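Local coordinates for protein Alpha/beta hydrolase (Enterobacter asburiae, PDB 6KMO) that probably hydrolyses ester bonds as a lipase or esterase of the alpha/beta hydrolase fold, at residues G178-G183 against M206-T211; I201-M206 against E268-T273. The protein carries 2 engineered substitutions. All blocks are in the same frame, centred on the assembly; numbering follows the deposited sequence. Where two conformers were deposited one is given.

How the contacts relate
Contacts 1 and 2 lie on either side of strand 203-207 in the central sheet. Contact 1 pairs it with strand 174-179 and contact 2 with strand 269-274. Met206 belongs to both, and the two centres are about 10 Å apart. Two probable backbone hydrogen bonds join them: Trp208 N to Gln272 O at 2.7 Å and Gly178 N to Val205 O at 3.1 Å. Contact 1 carries the Gly178-Ser180-Gly182 pattern of a nucleophile elbow, so it probably forms part of the active site. Contact 2 adds strand 269-274 on the far side of strand 203-207 and runs back from that site toward the start of the strands.

Contact 1. Residues G178-G183 against M206-T211; sequences GNSVGG and MLWPVT
The carbonyl oxygen of Leu207 is held by one hydrogen bond and one CA-H...O contact. Ser180 N donates a hydrogen bond to Leu207 O at 2.8 Å, almost along the C=O axis. Asn179 CA adds a CA-H...O contact to Leu207 O at 3.2 Å. One step back, the parallel pairing is kept by Leu207 N on Gly178 O at 2.9 Å, in the carbonyl plane. The third bond differs: Val210 N reaches Ser180 O at 3.1 Å from above the carbonyl plane, 66° out of it. These bonds fix the backbone on both sides of Ser180, whose phi of 70° and psi of -121° mark a strained turn.

Ser180 OG sits beside the backbone N, at the edge of the Trp208 ring and near its plane, 3.1 Å from Trp208 CD1. Its contact with the ring is not a hydrogen bond; the hydroxyl has a weak one to Asp308 OD1, and the side chain touches His307. The indole N-H of Trp208 goes to Asp308, which helps to fix the rotation of the ring. Asn179 CB approaches the same ring obliquely, 3.5 Å from Trp208 NE1. The amide nitrogen of Asn179 is held by His118 and Asp308. Beyond the turn, Val181 and Val210 lie side by side, with Val181 CG1 3.9 Å from Val210 CG2. Met206 bends at its last torsion, so Met206 CE comes within 3.5 Å of Gly183 O. Gly183 lies against Pro209 CB, where a side chain on Gly183 would clash.

A parallel strand, a tight turn at Ser180 and a helix from Val181 form the start of a beta-alpha-beta unit. The Gly-Asn-Ser-Val-Gly sequence fits the GxSxG nucleophile elbow of alpha/beta hydrolases, with Ser180 the probable nucleophile.

Contact 2. Residues I201-M206 against E268-T273; sequences IRYNVM and ETLIQT
Strands 203-206 and 269-273 run parallel, 8° apart, with axes 4.7 Å from each other. Four backbone bonds form the ladder. Asn204 N donates to Glu268 O at 2.8 Å, and Leu270 N returns to Asn204 O at 2.8 Å. Met206 N then binds Leu270 O at 2.8 Å, and Gln272 N closes on Met206 O at 3.0 Å. CA-H...O contacts accompany these bonds.

On the face with Asn204, Thr269 and Met206, Asn204 ND2 donates to Thr269 OG1 at 3.3 Å, tilted 22° from the amide plane. Thr269 OG1 also bonds Pro267 O. On the other face, Val205 and Leu270 lie side by side, Val205 CG1 4.2 Å from Leu270 CD2. Tyr203 swings its ring, CG anti to the backbone N (chi1 -155°), obliquely across the second strand. Its hydroxyl comes to rest with Tyr203 OH 3.4 Å from Leu270 CB. A water bridges that hydroxyl to Thr269 O, and another links Ile201 O to Glu268 N where the pairing begins.

Helix 181-195 packs on Asn204 and Met206. Helix 319-335 covers the opposite face, where His335 stacks on Tyr203. Leu270 touches strand 297-302, and Val323 and Gln327 of the second subunit pack on Tyr203 and Leu270, respectively.

Contact 1. Residues G178-G183 against M206-T211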
# COMPACT_ATOMS: atom_id res chain seq x y z
N GLY A 178 -4.22 4.46 -14.54
CA GLY A 178 -5.23 5.50 -14.57
C GLY A 178 -5.94 5.62 -13.23
O GLY A 178 -6.02 4.65 -12.47
N ASN A 179 -6.48 6.81 -13.00
CA ASN A 179 -7.22 7.11 -11.77
C ASN A 179 -8.71 7.26 -12.05
O ASN A 179 -9.10 7.91 -13.02
CB ASN A 179 -6.72 8.41 -11.10
CG ASN A 179 -6.80 9.63 -12.00
OD1 ASN A 179 -6.22 9.64 -13.10
ND2 ASN A 179 -7.48 10.67 -11.54
N SER A 180 -9.53 6.63 -11.20
CA SER A 180 -10.98 6.85 -11.21
C SER A 180 -11.59 6.26 -12.48
O SER A 180 -11.43 5.05 -12.72
CB SER A 180 -11.27 8.33 -11.01
OG SER A 180 -10.49 8.86 -9.95
N VAL A 181 -12.25 7.05 -13.33
CA VAL A 181 -12.69 6.52 -14.62
C VAL A 181 -11.48 6.16 -15.47
O VAL A 181 -11.60 5.33 -16.39
CB VAL A 181 -13.67 7.41 -15.40
CG1 VAL A 181 -14.96 7.63 -14.62
CG2 VAL A 181 -13.04 8.70 -15.89
N GLY A 182 -10.32 6.76 -15.20
CA GLY A 182 -9.10 6.31 -15.85
C GLY A 182 -8.69 4.92 -15.44
O GLY A 182 -8.14 4.16 -16.25
N GLY A 183 -8.96 4.55 -14.19
CA GLY A 183 -8.75 3.16 -13.78
C GLY A 183 -9.75 2.21 -14.42
O GLY A 183 -9.40 1.07 -14.77
N MET A 206 -4.63 0.47 -11.26
CA MET A 206 -5.96 1.07 -11.20
C MET A 206 -6.03 1.85 -9.90
O MET A 206 -6.12 1.26 -8.81
CB MET A 206 -7.03 -0.02 -11.27
CG MET A 206 -7.04 -0.81 -12.57
SD MET A 206 -8.17 -2.32 -12.66
CE MET A 206 -9.79 -1.52 -12.52
N LEU A 207 -5.98 3.17 -10.00
CA LEU A 207 -5.95 4.06 -8.84
C LEU A 207 -7.39 4.48 -8.54
O LEU A 207 -8.02 5.16 -9.36
CB LEU A 207 -5.07 5.28 -9.11
CG LEU A 207 -3.60 4.96 -9.39
CD1 LEU A 207 -2.90 6.23 -9.85
CD2 LEU A 207 -2.92 4.37 -8.19
N TRP A 208 -7.89 4.05 -7.39
CA TRP A 208 -9.24 4.32 -6.91
C TRP A 208 -10.26 4.26 -8.06
O TRP A 208 -10.94 5.26 -8.36
CB TRP A 208 -9.32 5.62 -6.11
CG TRP A 208 -8.55 6.76 -6.67
CD1 TRP A 208 -9.05 7.75 -7.46
CD2 TRP A 208 -7.14 7.04 -6.51
NE1 TRP A 208 -8.05 8.61 -7.84
CE2 TRP A 208 -6.88 8.21 -7.26
CE3 TRP A 208 -6.09 6.42 -5.84
CZ2 TRP A 208 -5.60 8.75 -7.35
CZ3 TRP A 208 -4.81 6.98 -5.94
CH2 TRP A 208 -4.59 8.13 -6.68
N PRO A 209 -10.40 3.11 -8.71
CA PRO A 209 -11.14 3.02 -9.97
C PRO A 209 -12.64 2.96 -9.80
O PRO A 209 -13.18 2.50 -8.78
CB PRO A 209 -10.65 1.68 -10.55
CG PRO A 209 -10.39 0.84 -9.31
CD PRO A 209 -9.72 1.84 -8.38
N VAL A 210 -13.32 3.38 -10.87
CA VAL A 210 -14.73 3.06 -11.11
C VAL A 210 -14.80 1.69 -11.77
O VAL A 210 -14.12 1.44 -12.77
CB VAL A 210 -15.36 4.11 -12.05
CG1 VAL A 210 -16.76 3.67 -12.47
CG2 VAL A 210 -15.37 5.50 -11.43
N THR A 211 -15.61 0.78 -11.22
CA THR A 211 -15.73 -0.55 -11.82
C THR A 211 -17.16 -0.98 -12.12
O THR A 211 -17.33 -2.03 -12.76
CB THR A 211 -15.04 -1.64 -10.98
OG1 THR A 211 -15.81 -1.84 -9.80
CG2 THR A 211 -13.60 -1.28 -10.65

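Contact 2. Residues I201-M206 against E268-T273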
# COMPACT_ATOMS: atom_id res chain seq x y z
N ILE A 201 0.57 -6.58 -22.20
CA ILE A 201 0.59 -5.58 -21.13
C ILE A 201 1.31 -6.18 -19.94
O ILE A 201 0.92 -7.24 -19.44
CB ILE A 201 -0.84 -5.17 -20.74
CG1 ILE A 201 -1.60 -4.54 -21.92
CG2 ILE A 201 -0.85 -4.24 -19.52
CD1 ILE A 201 -0.98 -3.32 -22.50
N ARG A 202 2.34 -5.48 -19.45
CA ARG A 202 3.11 -5.95 -18.31
C ARG A 202 2.36 -5.79 -16.99
O ARG A 202 2.48 -6.64 -16.10
CB ARG A 202 4.41 -5.15 -18.19
CG ARG A 202 5.51 -5.60 -19.14
CD ARG A 202 6.04 -6.98 -18.76
NE ARG A 202 7.24 -7.33 -19.52
CZ ARG A 202 8.48 -7.00 -19.15
NH1 ARG A 202 8.69 -6.31 -18.05
NH2 ARG A 202 9.51 -7.36 -19.91
N TYR A 203 1.64 -4.69 -16.82
CA TYR A 203 1.11 -4.37 -15.50
C TYR A 203 0.03 -3.32 -15.63
O TYR A 203 0.16 -2.40 -16.44
CB TYR A 203 2.21 -3.83 -14.59
CG TYR A 203 1.99 -4.00 -13.10
CD1 TYR A 203 1.84 -5.26 -12.56
CD2 TYR A 203 1.99 -2.91 -12.24
CE1 TYR A 203 1.66 -5.44 -11.19
CE2 TYR A 203 1.82 -3.07 -10.88
CZ TYR A 203 1.65 -4.34 -10.36
OH TYR A 203 1.51 -4.50 -8.99
N ASN A 204 -1.01 -3.44 -14.82
CA ASN A 204 -2.06 -2.45 -14.68
C ASN A 204 -1.97 -1.83 -13.29
O ASN A 204 -1.81 -2.54 -12.30
CB ASN A 204 -3.43 -3.10 -14.75
CG ASN A 204 -3.76 -3.66 -16.09
OD1 ASN A 204 -3.29 -3.19 -17.12
ND2 ASN A 204 -4.63 -4.66 -16.10
N VAL A 205 -2.15 -0.52 -13.22
CA VAL A 205 -2.33 0.18 -11.95
C VAL A 205 -3.65 0.93 -12.03
O VAL A 205 -3.79 1.90 -12.78
CB VAL A 205 -1.18 1.13 -11.60
CG1 VAL A 205 -1.47 1.76 -10.25
CG2 VAL A 205 0.16 0.41 -11.58
N MET A 206 -4.63 0.47 -11.26
CA MET A 206 -5.96 1.07 -11.20
C MET A 206 -6.03 1.85 -9.90
O MET A 206 -6.12 1.26 -8.81
CB MET A 206 -7.03 -0.02 -11.27
CG MET A 206 -7.04 -0.81 -12.57
SD MET A 206 -8.17 -2.32 -12.66
CE MET A 206 -9.79 -1.52 -12.52
N GLU A 268 -1.34 -8.68 -14.83
CA GLU A 268 -1.03 -8.46 -13.43
C GLU A 268 -1.42 -7.04 -13.05
O GLU A 268 -1.19 -6.10 -13.82
CB GLU A 268 0.45 -8.70 -13.16
CG GLU A 268 0.89 -10.12 -13.51
CD GLU A 268 2.11 -10.61 -12.76
OE1 GLU A 268 2.45 -10.09 -11.68
OE2 GLU A 268 2.74 -11.56 -13.27
N THR A 269 -1.97 -6.87 -11.85
CA THR A 269 -2.67 -5.64 -11.50
C THR A 269 -2.40 -5.21 -10.07
O THR A 269 -2.32 -6.05 -9.16
CB THR A 269 -4.18 -5.83 -11.71
OG1 THR A 269 -4.46 -6.02 -13.10
CG2 THR A 269 -4.99 -4.66 -11.24
N LEU A 270 -2.28 -3.90 -9.88
CA LEU A 270 -2.31 -3.24 -8.58
C LEU A 270 -3.55 -2.37 -8.56
O LEU A 270 -3.76 -1.57 -9.48
CB LEU A 270 -1.07 -2.37 -8.37
CG LEU A 270 -1.12 -1.45 -7.14
CD1 LEU A 270 -1.16 -2.24 -5.84
CD2 LEU A 270 0.09 -0.54 -7.13
N ILE A 271 -4.37 -2.49 -7.51
CA ILE A 271 -5.50 -1.59 -7.27
C ILE A 271 -5.24 -0.86 -5.97
O ILE A 271 -4.98 -1.50 -4.95
CB ILE A 271 -6.82 -2.37 -7.19
CG1 ILE A 271 -7.15 -3.05 -8.50
CG2 ILE A 271 -7.95 -1.42 -6.78
CD1 ILE A 271 -8.26 -4.09 -8.43
N GLN A 272 -5.30 0.47 -6.00
CA GLN A 272 -5.33 1.26 -4.77
C GLN A 272 -6.76 1.73 -4.54
O GLN A 272 -7.42 2.19 -5.48
CB GLN A 272 -4.42 2.49 -4.83
CG GLN A 272 -2.95 2.17 -5.05
CD GLN A 272 -2.03 3.33 -4.70
OE1 GLN A 272 -2.47 4.47 -4.51
NE2 GLN A 272 -0.73 3.04 -4.65
N THR A 273 -7.23 1.65 -3.30
CA THR A 273 -8.50 2.24 -2.94
C THR A 273 -8.32 3.23 -1.80
O THR A 273 -7.35 3.17 -1.03
CB THR A 273 -9.54 1.18 -2.57
OG1 THR A 273 -9.06 0.48 -1.43
CG2 THR A 273 -9.83 0.24 -3.74
O HOH W 1 0.74 -9.09 -16.96
O HOH W 2 0.23 -6.84 -8.24